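Local coordinates for coproheme decarboxylase (Thermus thermophilus, PDB 1VDH), which catalyses the hydrogen peroxide-dependent decarboxylation of Fe-coproporphyrin III to heme b, the last step of coproporphyrin-dependent heme synthesis, at residues Ser105-Glu113 and Ile187-Trp198; Trp51-Tyr62 and Leu75-Leu83. All blocks are in the same frame, centred on the assembly; numbering follows the deposited sequence.

Interaction 1. Residues Ser105-Glu113 and Ile187-Trp198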
loop_
_atom_site.group_PDB
_atom_site.type_symbol
_atom_site.label_atom_id
_atom_site.label_comp_id
_atom_site.label_asym_id
_atom_site.label_seq_id
_atom_site.Cartn_x
_atom_site.Cartn_y
_atom_site.Cartn_z
ATOM N N SER A 105 -2.269 8.577 -13.042
ATOM C CA SER A 105 -2.749 7.851 -11.869
ATOM C C SER A 105 -2.597 6.337 -11.969
ATOM O O SER A 105 -2.441 5.661 -10.953
ATOM C CB SER A 105 -4.203 8.223 -11.566
ATOM O OG SER A 105 -5.061 7.856 -12.629
ATOM N N TYR A 106 -2.669 5.809 -13.188
ATOM C CA TYR A 106 -2.532 4.372 -13.421
ATOM C C TYR A 106 -2.258 4.141 -14.905
ATOM O O TYR A 106 -2.464 5.033 -15.731
ATOM C CB TYR A 106 -3.818 3.635 -13.000
ATOM C CG TYR A 106 -3.673 2.127 -12.894
ATOM C CD1 TYR A 106 -2.868 1.550 -11.911
ATOM C CD2 TYR A 106 -4.336 1.275 -13.781
ATOM C CE1 TYR A 106 -2.726 0.160 -11.812
ATOM C CE2 TYR A 106 -4.201 -0.114 -13.690
ATOM C CZ TYR A 106 -3.398 -0.660 -12.705
ATOM O OH TYR A 106 -3.271 -2.028 -12.607
ATOM N N SER A 107 -1.772 2.950 -15.234
ATOM C CA SER A 107 -1.480 2.597 -16.619
ATOM C C SER A 107 -1.327 1.093 -16.727
ATOM O O SER A 107 -1.197 0.401 -15.715
ATOM C CB SER A 107 -0.190 3.281 -17.103
ATOM O OG SER A 107 0.961 2.659 -16.559
ATOM N N PHE A 108 -1.350 0.588 -17.956
ATOM C CA PHE A 108 -1.200 -0.839 -18.184
ATOM C C PHE A 108 -0.699 -1.073 -19.599
ATOM O O PHE A 108 -1.224 -0.500 -20.556
ATOM C CB PHE A 108 -2.533 -1.568 -17.981
ATOM C CG PHE A 108 -2.383 -3.038 -17.675
ATOM C CD1 PHE A 108 -1.894 -3.454 -16.441
ATOM C CD2 PHE A 108 -2.732 -4.002 -18.617
ATOM C CE1 PHE A 108 -1.755 -4.812 -16.146
ATOM C CE2 PHE A 108 -2.599 -5.360 -18.335
ATOM C CZ PHE A 108 -2.108 -5.769 -17.094
ATOM N N TYR A 109 0.369 -1.851 -19.713
ATOM C CA TYR A 109 0.933 -2.187 -21.011
ATOM C C TYR A 109 0.690 -3.675 -21.233
ATOM O O TYR A 109 1.081 -4.508 -20.411
ATOM C CB TYR A 109 2.429 -1.869 -21.070
ATOM C CG TYR A 109 3.109 -2.430 -22.302
ATOM C CD1 TYR A 109 4.299 -3.149 -22.194
ATOM C CD2 TYR A 109 2.548 -2.267 -23.574
ATOM C CE1 TYR A 109 4.914 -3.695 -23.318
ATOM C CE2 TYR A 109 3.156 -2.812 -24.704
ATOM C CZ TYR A 109 4.339 -3.525 -24.567
ATOM O OH TYR A 109 4.953 -4.072 -25.674
ATOM N N SER A 110 0.042 -4.000 -22.348
ATOM C CA SER A 110 -0.273 -5.383 -22.659
ATOM C C SER A 110 -0.335 -5.622 -24.162
ATOM O O SER A 110 -0.216 -4.684 -24.950
ATOM C CB SER A 110 -1.611 -5.753 -22.015
ATOM O OG SER A 110 -2.652 -4.927 -22.514
ATOM N N VAL A 111 -0.523 -6.883 -24.550
ATOM C CA VAL A 111 -0.608 -7.263 -25.958
ATOM C C VAL A 111 -1.852 -8.122 -26.189
ATOM O O VAL A 111 -2.053 -9.115 -25.491
ATOM C CB VAL A 111 0.648 -8.068 -26.403
ATOM C CG1 VAL A 111 0.523 -8.483 -27.861
ATOM C CG2 VAL A 111 1.916 -7.238 -26.211
ATOM N N VAL A 112 -2.688 -7.731 -27.153
ATOM C CA VAL A 112 -3.906 -8.486 -27.474
ATOM C C VAL A 112 -3.536 -9.957 -27.607
ATOM O O VAL A 112 -2.626 -10.318 -28.360
ATOM C CB VAL A 112 -4.585 -7.966 -28.768
ATOM C CG1 VAL A 112 -5.746 -8.878 -29.171
ATOM C CG2 VAL A 112 -5.112 -6.552 -28.536
ATOM N N GLU A 113 -4.216 -10.792 -26.829
ATOM C CA GLU A 113 -3.925 -12.215 -26.795
ATOM C C GLU A 113 -5.131 -13.115 -27.028
ATOM O O GLU A 113 -6.201 -12.897 -26.460
ATOM C CB GLU A 113 -3.306 -12.546 -25.434
ATOM C CG GLU A 113 -2.869 -13.991 -25.253
ATOM C CD GLU A 113 -2.654 -14.336 -23.797
ATOM O OE1 GLU A 113 -1.574 -14.015 -23.251
ATOM O OE2 GLU A 113 -3.579 -14.914 -23.190
ATOM N N ILE A 187 -9.248 -9.210 -24.649
ATOM C CA ILE A 187 -8.320 -9.757 -23.668
ATOM C C ILE A 187 -6.900 -9.508 -24.168
ATOM O O ILE A 187 -6.593 -9.760 -25.335
ATOM C CB ILE A 187 -8.504 -11.282 -23.493
ATOM C CG1 ILE A 187 -9.932 -11.604 -23.054
ATOM C CG2 ILE A 187 -7.503 -11.825 -22.469
ATOM C CD1 ILE A 187 -10.195 -13.094 -22.895
ATOM N N SER A 188 -6.050 -8.991 -23.289
ATOM C CA SER A 188 -4.657 -8.725 -23.625
ATOM C C SER A 188 -3.772 -9.314 -22.539
ATOM O O SER A 188 -4.157 -9.350 -21.369
ATOM C CB SER A 188 -4.406 -7.223 -23.760
ATOM O OG SER A 188 -4.741 -6.535 -22.568
ATOM N N GLY A 189 -2.603 -9.809 -22.937
ATOM C CA GLY A 189 -1.690 -10.410 -21.983
ATOM C C GLY A 189 -0.549 -9.485 -21.614
ATOM O O GLY A 189 0.020 -8.820 -22.476
ATOM N N ALA A 190 -0.229 -9.431 -20.325
ATOM C CA ALA A 190 0.852 -8.582 -19.834
ATOM C C ALA A 190 1.822 -9.392 -18.978
ATOM O O ALA A 190 2.578 -8.830 -18.184
ATOM C CB ALA A 190 0.279 -7.428 -19.023
ATOM N N GLN A 191 1.824 -10.707 -19.179
ATOM C CA GLN A 191 2.671 -11.620 -18.411
ATOM C C GLN A 191 4.048 -11.089 -17.990
ATOM O O GLN A 191 4.282 -10.847 -16.796
ATOM C CB GLN A 191 2.753 -12.976 -19.120
ATOM C CG GLN A 191 1.404 -13.716 -19.119
ATOM C CD GLN A 191 0.545 -13.464 -20.364
ATOM O OE1 GLN A 191 0.735 -12.489 -21.095
ATOM N NE2 GLN A 191 -0.397 -14.365 -20.611
ATOM N N GLY A 192 4.939 -10.860 -18.944
ATOM C CA GLY A 192 6.245 -10.317 -18.592
ATOM C C GLY A 192 6.346 -8.863 -19.033
ATOM O O GLY A 192 7.442 -8.351 -19.286
ATOM N N LEU A 193 5.200 -8.178 -19.053
ATOM C CA LEU A 193 5.132 -6.792 -19.502
ATOM C C LEU A 193 4.636 -5.787 -18.468
ATOM O O LEU A 193 4.967 -4.604 -18.547
ATOM C CB LEU A 193 4.255 -6.703 -20.754
ATOM C CG LEU A 193 4.603 -7.695 -21.867
ATOM C CD1 LEU A 193 3.643 -7.510 -23.035
ATOM C CD2 LEU A 193 6.049 -7.500 -22.312
ATOM N N ASP A 194 3.805 -6.241 -17.534
ATOM C CA ASP A 194 3.279 -5.357 -16.505
ATOM C C ASP A 194 2.982 -6.140 -15.222
ATOM O O ASP A 194 3.276 -7.329 -15.136
ATOM C CB ASP A 194 2.050 -4.584 -17.015
ATOM C CG ASP A 194 1.958 -3.173 -16.436
ATOM O OD1 ASP A 194 1.602 -2.236 -17.180
ATOM O OD2 ASP A 194 2.238 -2.988 -15.236
ATOM N N ASP A 195 2.362 -5.480 -14.251
ATOM C CA ASP A 195 2.095 -6.075 -12.940
ATOM C C ASP A 195 1.081 -7.205 -12.817
ATOM O O ASP A 195 1.075 -7.914 -11.811
ATOM C CB ASP A 195 1.787 -4.967 -11.931
ATOM C CG ASP A 195 2.936 -3.976 -11.783
ATOM O OD1 ASP A 195 3.986 -4.154 -12.441
ATOM O OD2 ASP A 195 2.785 -3.013 -11.008
ATOM N N TRP A 196 0.231 -7.372 -13.827
ATOM C CA TRP A 196 -0.777 -8.435 -13.826
ATOM C C TRP A 196 -0.619 -9.253 -15.109
ATOM O O TRP A 196 -0.051 -8.774 -16.088
ATOM C CB TRP A 196 -2.190 -7.845 -13.748
ATOM C CG TRP A 196 -2.449 -7.027 -12.504
ATOM C CD1 TRP A 196 -2.054 -5.739 -12.271
ATOM C CD2 TRP A 196 -3.169 -7.442 -11.335
ATOM N NE1 TRP A 196 -2.482 -5.328 -11.033
ATOM C CE2 TRP A 196 -3.169 -6.352 -10.435
ATOM C CE3 TRP A 196 -3.817 -8.630 -10.960
ATOM C CZ2 TRP A 196 -3.793 -6.412 -9.179
ATOM C CZ3 TRP A 196 -4.440 -8.692 -9.708
ATOM C CH2 TRP A 196 -4.420 -7.588 -8.834
ATOM N N GLU A 197 -1.127 -10.480 -15.099
ATOM C CA GLU A 197 -1.012 -11.375 -16.248
ATOM C C GLU A 197 -1.877 -11.016 -17.449
ATOM O O GLU A 197 -1.481 -11.249 -18.591
ATOM C CB GLU A 197 -1.263 -12.812 -15.803
ATOM C CG GLU A 197 -0.182 -13.325 -14.861
ATOM C CD GLU A 197 -0.621 -14.512 -14.026
ATOM O OE1 GLU A 197 0.187 -14.954 -13.189
ATOM O OE2 GLU A 197 -1.759 -15.000 -14.194
ATOM N N TRP A 198 -3.054 -10.450 -17.195
ATOM C CA TRP A 198 -3.949 -10.052 -18.277
ATOM C C TRP A 198 -4.620 -8.719 -18.016
ATOM O O TRP A 198 -4.754 -8.284 -16.874
ATOM C CB TRP A 198 -5.067 -11.084 -18.498
ATOM C CG TRP A 198 -4.609 -12.390 -19.071
ATOM C CD1 TRP A 198 -4.407 -12.684 -20.393
ATOM C CD2 TRP A 198 -4.274 -13.571 -18.339
ATOM N NE1 TRP A 198 -3.954 -13.976 -20.524
ATOM C CE2 TRP A 198 -3.863 -14.543 -19.279
ATOM C CE3 TRP A 198 -4.276 -13.904 -16.976
ATOM C CZ2 TRP A 198 -3.455 -15.829 -18.900
ATOM C CZ3 TRP A 198 -3.869 -15.184 -16.599
ATOM C CH2 TRP A 198 -3.463 -16.129 -17.560
HETATM O O HOH W 1 0.534 -1.049 -14.192
HETATM O O HOH W 2 2.317 0.367 -17.045
HETATM O O HOH W 3 -8.686 -10.642 -27.002
#
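Glu-113 meets Gln-191 and Trp-198 with the two oxygens of its carboxylate. Its CG lies anti to the backbone N (chi1 -177°), sending an extended chain out from strand 102-116. Gln-191 NE2 donates to Glu-113 OE1 at 2.9 Å, in the plane of its own amide and on the syn lone pair. The Trp-198 ring stands nearly perpendicular to the carboxylate; its NE1 gives an in-plane N-H to Glu-113 OE2 from above the carboxylate plane, also at 2.9 Å. Lys-211 of the second subunit forms a salt bridge with OE1, probably favouring the ionised carboxylate. Shortened to an alanine here, the side chain would probably leave Trp-198 NE1 and Gln-191 NE2 without this acceptor, and Lys-211 without this counter-charge.

These groups flank strands 102-116 and 184-189, an antiparallel pair in the curled sheet of the chlorite dismutase family. Gly-189 N donates to Val-111 O at 2.7 Å; glycine suits this site because a CB would clash with Glu-113 OE1. The small Ser-110 and Ser-188 hydroxyls approach closely enough to share a 2.6 Å hydrogen bond, either able to donate.

The loop 190-197 wraps round Phe-108; the CZ of that ring is 3.5 Å from Ala-190 CB, while Asp-194 CB lies over one face, its carboxylate almost parallel to the ring. Trp-196 CB packs on Phe-108 CE1, the side chains crossing at about a right angle, and Trp-196 also lies beside Asn-148, which probably binds Fe-coproporphyrin III. The anti lone pair of Asp-194 OD1 takes the N-H of Tyr-109 at 2.8 Å. One water donates to Ser-107 O and Asp-194 OD2; another donates to Asp-194 OD1 and bonds Ser-107 OG, which also bonds His-70 of the second subunit. Leu-193 supplies apolar contacts, CD1 3.6 Å from Val-111 CG2 and CB 3.8 Å from Tyr-109 CD1.

Interaction 2. Residues Trp51-Tyr62 and Leu75-Leu83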
loop_
_atom_site.group_PDB
_atom_site.type_symbol
_atom_site.label_atom_id
_atom_site.label_comp_id
_atom_site.label_asym_id
_atom_site.label_seq_id
_atom_site.Cartn_x
_atom_site.Cartn_y
_atom_site.Cartn_z
ATOM N N TRP A 51 -3.823 10.142 -34.171
ATOM C CA TRP A 51 -4.291 8.814 -33.779
ATOM C C TRP A 51 -5.454 8.405 -34.690
ATOM O O TRP A 51 -5.547 7.257 -35.125
ATOM C CB TRP A 51 -4.748 8.827 -32.313
ATOM C CG TRP A 51 -3.667 9.187 -31.320
ATOM C CD1 TRP A 51 -2.321 9.285 -31.562
ATOM C CD2 TRP A 51 -3.843 9.464 -29.925
ATOM N NE1 TRP A 51 -1.653 9.601 -30.402
ATOM C CE2 TRP A 51 -2.562 9.716 -29.383
ATOM C CE3 TRP A 51 -4.960 9.523 -29.078
ATOM C CZ2 TRP A 51 -2.367 10.023 -28.030
ATOM C CZ3 TRP A 51 -4.765 9.829 -27.731
ATOM C CH2 TRP A 51 -3.477 10.074 -27.223
ATOM N N ARG A 52 -6.313 9.370 -35.002
ATOM C CA ARG A 52 -7.467 9.151 -35.867
ATOM C C ARG A 52 -7.016 8.706 -37.263
ATOM O O ARG A 52 -7.494 7.702 -37.785
ATOM C CB ARG A 52 -8.282 10.442 -35.964
ATOM C CG ARG A 52 -9.649 10.290 -36.605
ATOM C CD ARG A 52 -10.300 11.646 -36.892
ATOM N NE ARG A 52 -10.232 12.572 -35.759
ATOM C CZ ARG A 52 -10.889 12.421 -34.611
ATOM N NH1 ARG A 52 -11.680 11.371 -34.423
ATOM N NH2 ARG A 52 -10.760 13.328 -33.651
ATOM N N GLU A 53 -6.068 9.440 -37.843
ATOM C CA GLU A 53 -5.548 9.128 -39.174
ATOM C C GLU A 53 -4.890 7.752 -39.208
ATOM O O GLU A 53 -5.039 6.998 -40.168
ATOM C CB GLU A 53 -4.561 10.210 -39.622
ATOM C CG GLU A 53 -5.211 11.583 -39.794
ATOM C CD GLU A 53 -4.218 12.699 -40.101
ATOM O OE1 GLU A 53 -4.672 13.790 -40.513
ATOM O OE2 GLU A 53 -2.992 12.500 -39.924
ATOM N N LEU A 54 -4.189 7.425 -38.130
ATOM C CA LEU A 54 -3.511 6.143 -37.987
ATOM C C LEU A 54 -4.562 5.014 -37.927
ATOM O O LEU A 54 -4.388 3.937 -38.508
ATOM C CB LEU A 54 -2.658 6.217 -36.719
ATOM C CG LEU A 54 -1.806 5.099 -36.144
ATOM C CD1 LEU A 54 -0.666 5.722 -35.346
ATOM C CD2 LEU A 54 -2.660 4.221 -35.253
ATOM N N GLU A 55 -5.676 5.291 -37.258
ATOM C CA GLU A 55 -6.761 4.322 -37.136
ATOM C C GLU A 55 -7.420 4.129 -38.504
ATOM O O GLU A 55 -7.721 3.006 -38.902
ATOM C CB GLU A 55 -7.785 4.810 -36.112
ATOM C CG GLU A 55 -8.920 3.839 -35.843
ATOM C CD GLU A 55 -9.863 4.353 -34.781
ATOM O OE1 GLU A 55 -10.658 5.266 -35.083
ATOM O OE2 GLU A 55 -9.803 3.858 -33.641
ATOM N N GLU A 56 -7.620 5.228 -39.227
ATOM C CA GLU A 56 -8.220 5.163 -40.557
ATOM C C GLU A 56 -7.319 4.372 -41.511
ATOM O O GLU A 56 -7.804 3.699 -42.420
ATOM C CB GLU A 56 -8.467 6.573 -41.100
ATOM C CG GLU A 56 -9.487 7.367 -40.284
ATOM C CD GLU A 56 -9.689 8.795 -40.780
ATOM O OE1 GLU A 56 -10.648 9.450 -40.321
ATOM O OE2 GLU A 56 -8.894 9.266 -41.625
ATOM N N ALA A 57 -6.011 4.426 -41.270
ATOM C CA ALA A 57 -5.038 3.710 -42.093
ATOM C C ALA A 57 -4.881 2.246 -41.672
ATOM O O ALA A 57 -4.135 1.490 -42.302
ATOM C CB ALA A 57 -3.686 4.419 -42.043
ATOM N N GLY A 58 -5.585 1.848 -40.613
ATOM C CA GLY A 58 -5.504 0.479 -40.125
ATOM C C GLY A 58 -4.228 0.172 -39.354
ATOM O O GLY A 58 -3.870 -0.993 -39.178
ATOM N N GLN A 59 -3.557 1.220 -38.880
ATOM C CA GLN A 59 -2.305 1.087 -38.132
ATOM C C GLN A 59 -2.488 1.162 -36.616
ATOM O O GLN A 59 -1.531 1.439 -35.885
ATOM C CB GLN A 59 -1.316 2.179 -38.565
ATOM C CG GLN A 59 -1.009 2.203 -40.051
ATOM C CD GLN A 59 -0.489 0.875 -40.559
ATOM O OE1 GLN A 59 0.284 0.192 -39.884
ATOM N NE2 GLN A 59 -0.919 0.497 -41.757
ATOM N N GLY A 60 -3.716 0.951 -36.153
ATOM C CA GLY A 60 -3.992 0.998 -34.728
ATOM C C GLY A 60 -5.401 1.476 -34.442
ATOM O O GLY A 60 -6.225 1.588 -35.352
ATOM N N SER A 61 -5.678 1.767 -33.175
ATOM C CA SER A 61 -6.995 2.245 -32.769
ATOM C C SER A 61 -6.859 2.993 -31.444
ATOM O O SER A 61 -5.846 2.856 -30.751
ATOM C CB SER A 61 -7.962 1.060 -32.627
ATOM O OG SER A 61 -9.299 1.501 -32.453
ATOM N N TYR A 62 -7.859 3.804 -31.106
ATOM C CA TYR A 62 -7.822 4.558 -29.856
ATOM C C TYR A 62 -9.211 4.911 -29.330
ATOM O O TYR A 62 -10.216 4.788 -30.034
ATOM C CB TYR A 62 -7.031 5.860 -30.030
ATOM C CG TYR A 62 -7.862 6.991 -30.608
ATOM C CD1 TYR A 62 -8.363 8.002 -29.787
ATOM C CD2 TYR A 62 -8.199 7.015 -31.962
ATOM C CE1 TYR A 62 -9.181 9.006 -30.296
ATOM C CE2 TYR A 62 -9.020 8.018 -32.481
ATOM C CZ TYR A 62 -9.506 9.007 -31.642
ATOM O OH TYR A 62 -10.317 10.002 -32.141
ATOM N N LEU A 75 -9.150 8.410 -19.523
ATOM C CA LEU A 75 -8.433 7.227 -19.971
ATOM C C LEU A 75 -8.089 7.442 -21.435
ATOM O O LEU A 75 -8.971 7.741 -22.244
ATOM C CB LEU A 75 -9.297 5.964 -19.867
ATOM C CG LEU A 75 -8.811 4.781 -20.725
ATOM C CD1 LEU A 75 -7.406 4.342 -20.292
ATOM C CD2 LEU A 75 -9.786 3.609 -20.634
ATOM N N PHE A 76 -6.805 7.325 -21.757
ATOM C CA PHE A 76 -6.342 7.442 -23.132
ATOM C C PHE A 76 -5.928 6.028 -23.508
ATOM O O PHE A 76 -4.901 5.525 -23.048
ATOM C CB PHE A 76 -5.154 8.403 -23.236
ATOM C CG PHE A 76 -5.483 9.811 -22.842
ATOM C CD1 PHE A 76 -5.388 10.215 -21.514
ATOM C CD2 PHE A 76 -5.900 10.733 -23.796
ATOM C CE1 PHE A 76 -5.703 11.524 -21.139
ATOM C CE2 PHE A 76 -6.217 12.043 -23.435
ATOM C CZ PHE A 76 -6.119 12.440 -22.102
ATOM N N LEU A 77 -6.780 5.365 -24.284
ATOM C CA LEU A 77 -6.536 3.997 -24.714
ATOM C C LEU A 77 -6.002 3.985 -26.137
ATOM O O LEU A 77 -6.603 4.578 -27.035
ATOM C CB LEU A 77 -7.834 3.178 -24.635
ATOM C CG LEU A 77 -7.804 1.738 -25.175
ATOM C CD1 LEU A 77 -6.768 0.908 -24.428
ATOM C CD2 LEU A 77 -9.186 1.101 -25.043
ATOM N N ASN A 78 -4.880 3.300 -26.336
ATOM C CA ASN A 78 -4.260 3.203 -27.652
ATOM C C ASN A 78 -3.761 1.801 -27.949
ATOM O O ASN A 78 -3.253 1.109 -27.065
ATOM C CB ASN A 78 -3.088 4.186 -27.778
ATOM C CG ASN A 78 -3.531 5.570 -28.192
ATOM O OD1 ASN A 78 -3.827 5.812 -29.363
ATOM N ND2 ASN A 78 -3.562 6.495 -27.238
ATOM N N LEU A 79 -3.957 1.375 -29.194
ATOM C CA LEU A 79 -3.506 0.067 -29.657
ATOM C C LEU A 79 -2.655 0.310 -30.901
ATOM O O LEU A 79 -3.017 1.128 -31.746
ATOM C CB LEU A 79 -4.689 -0.850 -29.995
ATOM C CG LEU A 79 -5.484 -1.436 -28.822
ATOM C CD1 LEU A 79 -6.517 -0.435 -28.331
ATOM C CD2 LEU A 79 -6.169 -2.731 -29.253
ATOM N N ARG A 80 -1.510 -0.366 -30.985
ATOM C CA ARG A 80 -0.587 -0.204 -32.115
ATOM C C ARG A 80 0.088 -1.542 -32.422
ATOM O O ARG A 80 0.041 -2.465 -31.608
ATOM C CB ARG A 80 0.500 0.825 -31.770
ATOM C CG ARG A 80 0.019 2.231 -31.417
ATOM C CD ARG A 80 -0.533 2.988 -32.621
ATOM N NE ARG A 80 -0.738 4.398 -32.294
ATOM C CZ ARG A 80 -1.829 4.897 -31.719
ATOM N NH1 ARG A 80 -2.856 4.109 -31.413
ATOM N NH2 ARG A 80 -1.860 6.177 -31.371
ATOM N N PRO A 81 0.722 -1.665 -33.605
ATOM C CA PRO A 81 1.411 -2.896 -34.021
ATOM C C PRO A 81 2.666 -3.230 -33.197
ATOM O O PRO A 81 3.252 -4.298 -33.373
ATOM C CB PRO A 81 1.781 -2.609 -35.482
ATOM C CG PRO A 81 0.762 -1.614 -35.919
ATOM C CD PRO A 81 0.671 -0.705 -34.723
ATOM N N GLY A 82 3.067 -2.328 -32.304
ATOM C CA GLY A 82 4.245 -2.567 -31.479
ATOM C C GLY A 82 4.359 -1.614 -30.302
ATOM O O GLY A 82 3.501 -0.745 -30.123
ATOM N N LEU A 83 5.421 -1.755 -29.509
ATOM C CA LEU A 83 5.632 -0.891 -28.347
ATOM C C LEU A 83 6.072 0.523 -28.717
ATOM O O LEU A 83 5.622 1.497 -28.111
ATOM C CB LEU A 83 6.657 -1.513 -27.387
ATOM C CG LEU A 83 7.074 -0.688 -26.161
ATOM C CD1 LEU A 83 5.869 -0.339 -25.294
ATOM C CD2 LEU A 83 8.113 -1.462 -25.349
#
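Ser-61 and Leu-79 form an antiparallel hydrogen-bonded pair, Leu-79 N to Ser-61 O at 2.9 Å and Ser-61 N to Leu-79 O at 3.1 Å, while helix 51-56 packs beside strand 75-80. The strands belong to the beta hairpin 61-67/74-80, which the chain enters from the helix through a Schellman motif at Gly-58. Gly-60 is suited to its place because a CB would clash with Leu-79 O.

Arg-80 is the central side chain, together with Trp-51. The bend at chi2 (-71°) turns its guanidinium towards Trp-51 and Leu-54. Leu-54 brings its two methyls to this group: CD2 covers one face of the guanidinium, and CD1 lies 3.3 Å from Arg-80 NE. Trp-51 is met differently. Arg-80 NH2 sits over one face of the indole, 3.1 Å from Trp-51 CD1, with the two planes steeply inclined at 65°, and the result is an off-centre cation-pi contact. Asn-78 ND2 lies over a face of the indole as well, 3.6 Å from Trp-51 CZ3, its amide nearly perpendicular to the ring. The tryptophan thus offers a broad surface to both polar groups, and its six-membered end approaches Phe-76.

Arg-80 NH1 makes a straight hydrogen bond to Leu-79 O at 3.0 Å, from the opposite face of that carbonyl to Ser-61 N, whereas its bonds to Asn-78 OD1 from both NH1 and NH2 are weak. Glu-55 OE2 accepts from Ser-61 OG at 2.7 Å and from Tyr-62 N, and Lys-138 makes a salt bridge with it. No carboxylate is among the partners of Arg-80 named here; backbone and amide oxygens and the indole face would probably share in stabilising the charge of this buried arginine.

How the interactions relate
From the N terminus, interaction 2 comes first: helix 34-56 runs into strand 61-67, and the hairpin turn brings strand 74-80 back, closing a loop of only 12 residues. Helix 83-95 and strand 102-116 follow, and interaction 1 then closes a far longer loop of 73 residues, which includes strand 141-152 and helix 162-177. The two closures lie in series, neither enclosing nor crossing the other. Both reach one curled antiparallel sheet, in which strand 10-24 stands between strands 74-80 and 102-116. Their centres are about 17 Å apart, yet they touch: Tyr-109 OH, itself hydrogen-bonded to His-16 on strand 10-24, packs on Leu-83 CB, and Val-112 CG2 on Leu-79 CD2.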